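Local coordinates for thioesterase domain-containing protein (Pyrococcus horikoshii, PDB 1IXL) that has a hot-dog fold and may hydrolyse acyl-CoA thioesters, as relatives of its superfamily do, but its function has not been established, at residues 65-79 with 112-126. Numbering follows the deposited sequence.
Sequences EPTVVLGKAEVRFTK and EVVLEGKFYCYVLEK
Strands 68-77 and 115-123 pair antiparallel, their axes 4.6 Å apart at closest approach. Paired bonds such as Glu74 N to Lys118 O, with Lys118 N returning to Glu74 O (3.0 Å), fix the register. At Gly71 and Lys72 it slips by one residue in a classic beta bulge: Gly71 N bonds Tyr120 O at 2.9 Å, and Lys72 N reaches the same oxygen only weakly. Within the bulge, Lys72 bends at chi3 (72°), which lays CE over the centre of the Tyr120 ring, 3.4 Å from its centroid, and puts NZ over the same face in a cation-pi contact, 3.8 Å from the same centroid. Tyr120 OH donates to Glu74 OE1 (3.0 Å), meeting it from above a carboxylate plane turned 87° from the ring. A leucine in place of Tyr120 would probably leave Glu74 OE1 without this donor and the lysine ammonium without its aromatic face. On the opposite face of the sheet, Leu70 CD2 meets the Phe119 ring edge-on, and Val75 CG1 approaches Phe119 CZ at 3.6 Å. That face packs on helix 48-63, where Phe119 touches Ala55, as in hot-dog folds; backbone bonds on its other flank, as Phe119 with Val103, set strand 112-123 between strand 100-109 and strand 68-77, outermost in this chain.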
loop_
_atom_site.group_PDB
_atom_site.type_symbol
_atom_site.label_atom_id
_atom_site.label_comp_id
_atom_site.label_asym_id
_atom_site.label_seq_id
_atom_site.Cartn_x
_atom_site.Cartn_y
_atom_site.Cartn_z
ATOM N N GLU A 65 5.477 5.283 10.877
ATOM C CA GLU A 65 6.495 5.367 11.908
ATOM C C GLU A 65 7.776 5.150 11.111
ATOM O O GLU A 65 7.826 4.264 10.269
ATOM C CB GLU A 65 6.277 4.243 12.914
ATOM C CG GLU A 65 6.637 4.611 14.303
ATOM C CD GLU A 65 5.472 5.193 15.068
ATOM O OE1 GLU A 65 4.648 4.396 15.579
ATOM O OE2 GLU A 65 5.380 6.439 15.151
ATOM N N PRO A 66 8.829 5.950 11.354
ATOM C CA PRO A 66 10.093 5.812 10.616
ATOM C C PRO A 66 10.620 4.398 10.338
ATOM O O PRO A 66 10.938 4.050 9.187
ATOM C CB PRO A 66 11.074 6.621 11.459
ATOM C CG PRO A 66 10.189 7.741 12.002
ATOM C CD PRO A 66 8.924 7.006 12.385
ATOM N N THR A 67 10.705 3.594 11.393
ATOM C CA THR A 67 11.212 2.233 11.305
ATOM C C THR A 67 10.195 1.140 10.930
ATOM O O THR A 67 10.516 -0.053 11.033
ATOM C CB THR A 67 11.838 1.824 12.651
ATOM O OG1 THR A 67 10.833 1.877 13.675
ATOM C CG2 THR A 67 12.979 2.766 13.016
ATOM N N VAL A 68 8.990 1.507 10.497
ATOM C CA VAL A 68 7.999 0.463 10.188
ATOM C C VAL A 68 8.453 -0.447 9.033
ATOM O O VAL A 68 9.118 0.001 8.099
ATOM C CB VAL A 68 6.606 1.086 9.867
ATOM C CG1 VAL A 68 6.680 1.892 8.572
ATOM C CG2 VAL A 68 5.534 -0.028 9.778
ATOM N N VAL A 69 8.136 -1.735 9.127
ATOM C CA VAL A 69 8.492 -2.687 8.075
ATOM C C VAL A 69 7.371 -3.710 7.909
ATOM O O VAL A 69 6.568 -3.918 8.812
ATOM C CB VAL A 69 9.835 -3.425 8.383
ATOM C CG1 VAL A 69 9.686 -4.346 9.585
ATOM C CG2 VAL A 69 10.262 -4.220 7.181
ATOM N N LEU A 70 7.287 -4.351 6.752
ATOM C CA LEU A 70 6.219 -5.341 6.588
ATOM C C LEU A 70 6.774 -6.730 6.923
ATOM O O LEU A 70 7.785 -7.164 6.354
ATOM C CB LEU A 70 5.672 -5.309 5.158
ATOM C CG LEU A 70 4.564 -6.325 4.866
ATOM C CD1 LEU A 70 3.371 -6.097 5.820
ATOM C CD2 LEU A 70 4.127 -6.178 3.364
ATOM N N GLY A 71 6.120 -7.422 7.847
ATOM C CA GLY A 71 6.602 -8.746 8.237
ATOM C C GLY A 71 5.895 -9.883 7.526
ATOM O O GLY A 71 6.518 -10.867 7.102
ATOM N N LYS A 72 4.586 -9.735 7.387
ATOM C CA LYS A 72 3.769 -10.764 6.771
ATOM C C LYS A 72 2.552 -10.131 6.130
ATOM O O LYS A 72 2.097 -9.058 6.549
ATOM C CB LYS A 72 3.327 -11.753 7.856
ATOM C CG LYS A 72 2.472 -12.880 7.377
ATOM C CD LYS A 72 2.037 -13.752 8.563
ATOM C CE LYS A 72 1.010 -13.029 9.420
ATOM N NZ LYS A 72 0.145 -13.983 10.174
ATOM N N ALA A 73 2.010 -10.808 5.127
ATOM C CA ALA A 73 0.833 -10.308 4.443
ATOM C C ALA A 73 0.038 -11.462 3.858
ATOM O O ALA A 73 0.599 -12.480 3.469
ATOM C CB ALA A 73 1.254 -9.341 3.331
ATOM N N GLU A 74 -1.274 -11.310 3.839
ATOM C CA GLU A 74 -2.149 -12.300 3.239
ATOM C C GLU A 74 -2.984 -11.441 2.300
ATOM O O GLU A 74 -3.574 -10.445 2.727
ATOM C CB GLU A 74 -3.022 -12.955 4.308
ATOM C CG GLU A 74 -2.183 -13.697 5.356
ATOM C CD GLU A 74 -2.967 -14.015 6.616
ATOM O OE1 GLU A 74 -3.816 -13.181 7.022
ATOM O OE2 GLU A 74 -2.722 -15.092 7.208
ATOM N N VAL A 75 -3.015 -11.781 1.024
ATOM C CA VAL A 75 -3.786 -10.972 0.085
ATOM C C VAL A 75 -4.577 -11.840 -0.880
ATOM O O VAL A 75 -4.218 -12.992 -1.149
ATOM C CB VAL A 75 -2.881 -10.037 -0.745
ATOM C CG1 VAL A 75 -2.161 -9.027 0.178
ATOM C CG2 VAL A 75 -1.864 -10.864 -1.553
ATOM N N ARG A 76 -5.673 -11.284 -1.372
ATOM C CA ARG A 76 -6.532 -11.952 -2.345
ATOM C C ARG A 76 -6.672 -10.959 -3.477
ATOM O O ARG A 76 -6.979 -9.777 -3.252
ATOM C CB ARG A 76 -7.936 -12.220 -1.779
ATOM C CG ARG A 76 -7.994 -13.271 -0.700
ATOM C CD ARG A 76 -9.364 -13.313 -0.032
ATOM N NE ARG A 76 -9.325 -14.165 1.154
ATOM C CZ ARG A 76 -9.402 -15.490 1.116
ATOM N NH1 ARG A 76 -9.535 -16.110 -0.054
ATOM N NH2 ARG A 76 -9.330 -16.194 2.242
ATOM N N PHE A 77 -6.423 -11.419 -4.691
ATOM C CA PHE A 77 -6.557 -10.553 -5.846
ATOM C C PHE A 77 -7.972 -10.866 -6.305
ATOM O O PHE A 77 -8.274 -11.986 -6.682
ATOM C CB PHE A 77 -5.519 -10.934 -6.896
ATOM C CG PHE A 77 -4.102 -10.686 -6.446
ATOM C CD1 PHE A 77 -3.484 -11.544 -5.531
ATOM C CD2 PHE A 77 -3.402 -9.594 -6.914
ATOM C CE1 PHE A 77 -2.176 -11.302 -5.097
ATOM C CE2 PHE A 77 -2.083 -9.340 -6.485
ATOM C CZ PHE A 77 -1.482 -10.203 -5.574
ATOM N N THR A 78 -8.834 -9.871 -6.268
ATOM C CA THR A 78 -10.241 -10.084 -6.582
ATOM C C THR A 78 -10.659 -9.791 -8.020
ATOM O O THR A 78 -11.615 -10.396 -8.526
ATOM C CB THR A 78 -11.102 -9.265 -5.605
ATOM O OG1 THR A 78 -10.746 -7.885 -5.708
ATOM C CG2 THR A 78 -10.824 -9.706 -4.161
ATOM N N LYS A 79 -9.961 -8.866 -8.663
ATOM C CA LYS A 79 -10.243 -8.497 -10.068
ATOM C C LYS A 79 -8.941 -8.184 -10.786
ATOM O O LYS A 79 -8.044 -7.583 -10.197
ATOM C CB LYS A 79 -11.119 -7.254 -10.147
ATOM C CG LYS A 79 -12.553 -7.439 -9.711
ATOM C CD LYS A 79 -13.294 -6.121 -9.909
ATOM C CE LYS A 79 -14.797 -6.333 -10.027
ATOM N NZ LYS A 79 -15.342 -6.958 -8.795
ATOM N N GLU A 112 -14.736 -0.553 -7.559
ATOM C CA GLU A 112 -14.440 -1.976 -7.493
ATOM C C GLU A 112 -13.193 -2.307 -6.678
ATOM O O GLU A 112 -12.184 -1.613 -6.758
ATOM C CB GLU A 112 -14.214 -2.534 -8.892
ATOM C CG GLU A 112 -15.162 -2.053 -9.963
ATOM C CD GLU A 112 -14.586 -2.301 -11.349
ATOM O OE1 GLU A 112 -14.222 -1.316 -12.037
ATOM O OE2 GLU A 112 -14.479 -3.480 -11.740
ATOM N N VAL A 113 -13.269 -3.387 -5.914
ATOM C CA VAL A 113 -12.122 -3.854 -5.153
ATOM C C VAL A 113 -11.323 -4.787 -6.078
ATOM O O VAL A 113 -11.898 -5.700 -6.684
ATOM C CB VAL A 113 -12.578 -4.622 -3.895
ATOM C CG1 VAL A 113 -11.385 -5.284 -3.218
ATOM C CG2 VAL A 113 -13.262 -3.640 -2.917
ATOM N N VAL A 114 -10.019 -4.537 -6.224
ATOM C CA VAL A 114 -9.174 -5.389 -7.058
ATOM C C VAL A 114 -8.225 -6.209 -6.176
ATOM O O VAL A 114 -7.663 -7.205 -6.618
ATOM C CB VAL A 114 -8.346 -4.563 -8.099
ATOM C CG1 VAL A 114 -9.294 -3.780 -9.007
ATOM C CG2 VAL A 114 -7.369 -3.608 -7.392
ATOM N N LEU A 115 -8.031 -5.767 -4.932
ATOM C CA LEU A 115 -7.192 -6.500 -3.990
ATOM C C LEU A 115 -7.634 -6.220 -2.560
ATOM O O LEU A 115 -8.022 -5.104 -2.242
ATOM C CB LEU A 115 -5.705 -6.105 -4.135
ATOM C CG LEU A 115 -4.753 -6.799 -3.124
ATOM C CD1 LEU A 115 -3.383 -6.994 -3.768
ATOM C CD2 LEU A 115 -4.620 -5.978 -1.813
ATOM N N GLU A 116 -7.581 -7.230 -1.701
ATOM C CA GLU A 116 -7.910 -7.028 -0.292
ATOM C C GLU A 116 -6.878 -7.814 0.497
ATOM O O GLU A 116 -6.485 -8.924 0.110
ATOM C CB GLU A 116 -9.333 -7.527 0.053
ATOM C CG GLU A 116 -9.639 -8.949 -0.432
ATOM C CD GLU A 116 -10.971 -9.493 0.069
ATOM O OE1 GLU A 116 -11.950 -8.715 0.112
ATOM O OE2 GLU A 116 -11.036 -10.704 0.401
ATOM N N GLY A 117 -6.425 -7.257 1.608
ATOM C CA GLY A 117 -5.438 -7.993 2.369
ATOM C C GLY A 117 -5.193 -7.492 3.765
ATOM O O GLY A 117 -5.635 -6.400 4.118
ATOM N N LYS A 118 -4.519 -8.321 4.558
ATOM C CA LYS A 118 -4.142 -7.976 5.917
ATOM C C LYS A 118 -2.624 -7.877 5.901
ATOM O O LYS A 118 -1.949 -8.780 5.402
ATOM C CB LYS A 118 -4.562 -9.059 6.905
ATOM C CG LYS A 118 -6.047 -9.076 7.204
ATOM C CD LYS A 118 -6.319 -9.708 8.570
ATOM C CE LYS A 118 -7.796 -10.065 8.705
ATOM N NZ LYS A 118 -8.642 -9.176 7.851
ATOM N N PHE A 119 -2.092 -6.777 6.416
ATOM C CA PHE A 119 -0.651 -6.567 6.453
ATOM C C PHE A 119 -0.205 -6.453 7.917
ATOM O O PHE A 119 -0.705 -5.607 8.666
ATOM C CB PHE A 119 -0.294 -5.300 5.666
ATOM C CG PHE A 119 -0.586 -5.412 4.187
ATOM C CD1 PHE A 119 -1.897 -5.480 3.727
ATOM C CD2 PHE A 119 0.453 -5.539 3.271
ATOM C CE1 PHE A 119 -2.168 -5.683 2.355
ATOM C CE2 PHE A 119 0.197 -5.737 1.915
ATOM C CZ PHE A 119 -1.106 -5.810 1.459
ATOM N N TYR A 120 0.722 -7.325 8.312
ATOM C CA TYR A 120 1.247 -7.375 9.677
ATOM C C TYR A 120 2.549 -6.601 9.672
ATOM O O TYR A 120 3.572 -7.063 9.144
ATOM C CB TYR A 120 1.449 -8.838 10.111
ATOM C CG TYR A 120 0.184 -9.662 10.004
ATOM C CD1 TYR A 120 -0.379 -9.941 8.762
ATOM C CD2 TYR A 120 -0.475 -10.132 11.147
ATOM C CE1 TYR A 120 -1.559 -10.661 8.651
ATOM C CE2 TYR A 120 -1.658 -10.850 11.046
ATOM C CZ TYR A 120 -2.193 -11.110 9.794
ATOM O OH TYR A 120 -3.366 -11.806 9.661
ATOM N N CYS A 121 2.482 -5.412 10.269
ATOM C CA CYS A 121 3.577 -4.462 10.311
ATOM C C CYS A 121 4.250 -4.346 11.683
ATOM O O CYS A 121 3.598 -4.486 12.728
ATOM C CB CYS A 121 3.047 -3.083 9.887
ATOM S SG CYS A 121 1.881 -3.130 8.460
ATOM N N TYR A 122 5.556 -4.075 11.657
ATOM C CA TYR A 122 6.336 -3.954 12.886
ATOM C C TYR A 122 7.113 -2.663 12.957
ATOM O O TYR A 122 7.837 -2.324 12.029
ATOM C CB TYR A 122 7.346 -5.101 12.979
ATOM C CG TYR A 122 6.700 -6.440 13.181
ATOM C CD1 TYR A 122 6.339 -6.875 14.462
ATOM C CD2 TYR A 122 6.416 -7.259 12.096
ATOM C CE1 TYR A 122 5.706 -8.103 14.656
ATOM C CE2 TYR A 122 5.783 -8.480 12.266
ATOM C CZ TYR A 122 5.429 -8.900 13.545
ATOM O OH TYR A 122 4.768 -10.087 13.702
ATOM N N VAL A 123 6.976 -1.962 14.072
ATOM C CA VAL A 123 7.727 -0.743 14.282
ATOM C C VAL A 123 8.947 -1.206 15.082
ATOM O O VAL A 123 8.820 -1.672 16.225
ATOM C CB VAL A 123 6.891 0.263 15.080
ATOM C CG1 VAL A 123 7.699 1.515 15.359
ATOM C CG2 VAL A 123 5.623 0.604 14.287
ATOM N N LEU A 124 10.115 -1.093 14.470
ATOM C CA LEU A 124 11.365 -1.549 15.075
ATOM C C LEU A 124 12.069 -0.490 15.907
ATOM O O LEU A 124 11.856 0.705 15.713
ATOM C CB LEU A 124 12.314 -2.032 13.970
ATOM C CG LEU A 124 11.663 -2.925 12.899
ATOM C CD1 LEU A 124 12.641 -3.217 11.762
ATOM C CD2 LEU A 124 11.198 -4.221 13.526
ATOM N N GLU A 125 12.902 -0.944 16.843
ATOM C CA GLU A 125 13.669 -0.038 17.695
ATOM C C GLU A 125 14.587 0.771 16.786
ATOM O O GLU A 125 14.778 1.977 16.968
ATOM C CB GLU A 125 14.518 -0.836 18.701
ATOM C CG GLU A 125 15.403 0.041 19.595
ATOM C CD GLU A 125 14.684 0.535 20.843
ATOM O OE1 GLU A 125 14.928 -0.035 21.933
ATOM O OE2 GLU A 125 13.868 1.479 20.733
ATOM N N LYS A 126 15.157 0.090 15.801
ATOM C CA LYS A 126 16.039 0.728 14.845
ATOM C C LYS A 126 15.596 0.354 13.440
ATOM O O LYS A 126 14.772 -0.545 13.257
ATOM C CB LYS A 126 17.490 0.285 15.053
ATOM C CG LYS A 126 18.468 0.936 14.081
ATOM C CD LYS A 126 18.183 2.432 13.922
ATOM C CE LYS A 126 19.156 3.102 12.975
ATOM N NZ LYS A 126 19.183 2.472 11.630
HETATM O O HOH W 1 -5.910 -7.610 -8.668
#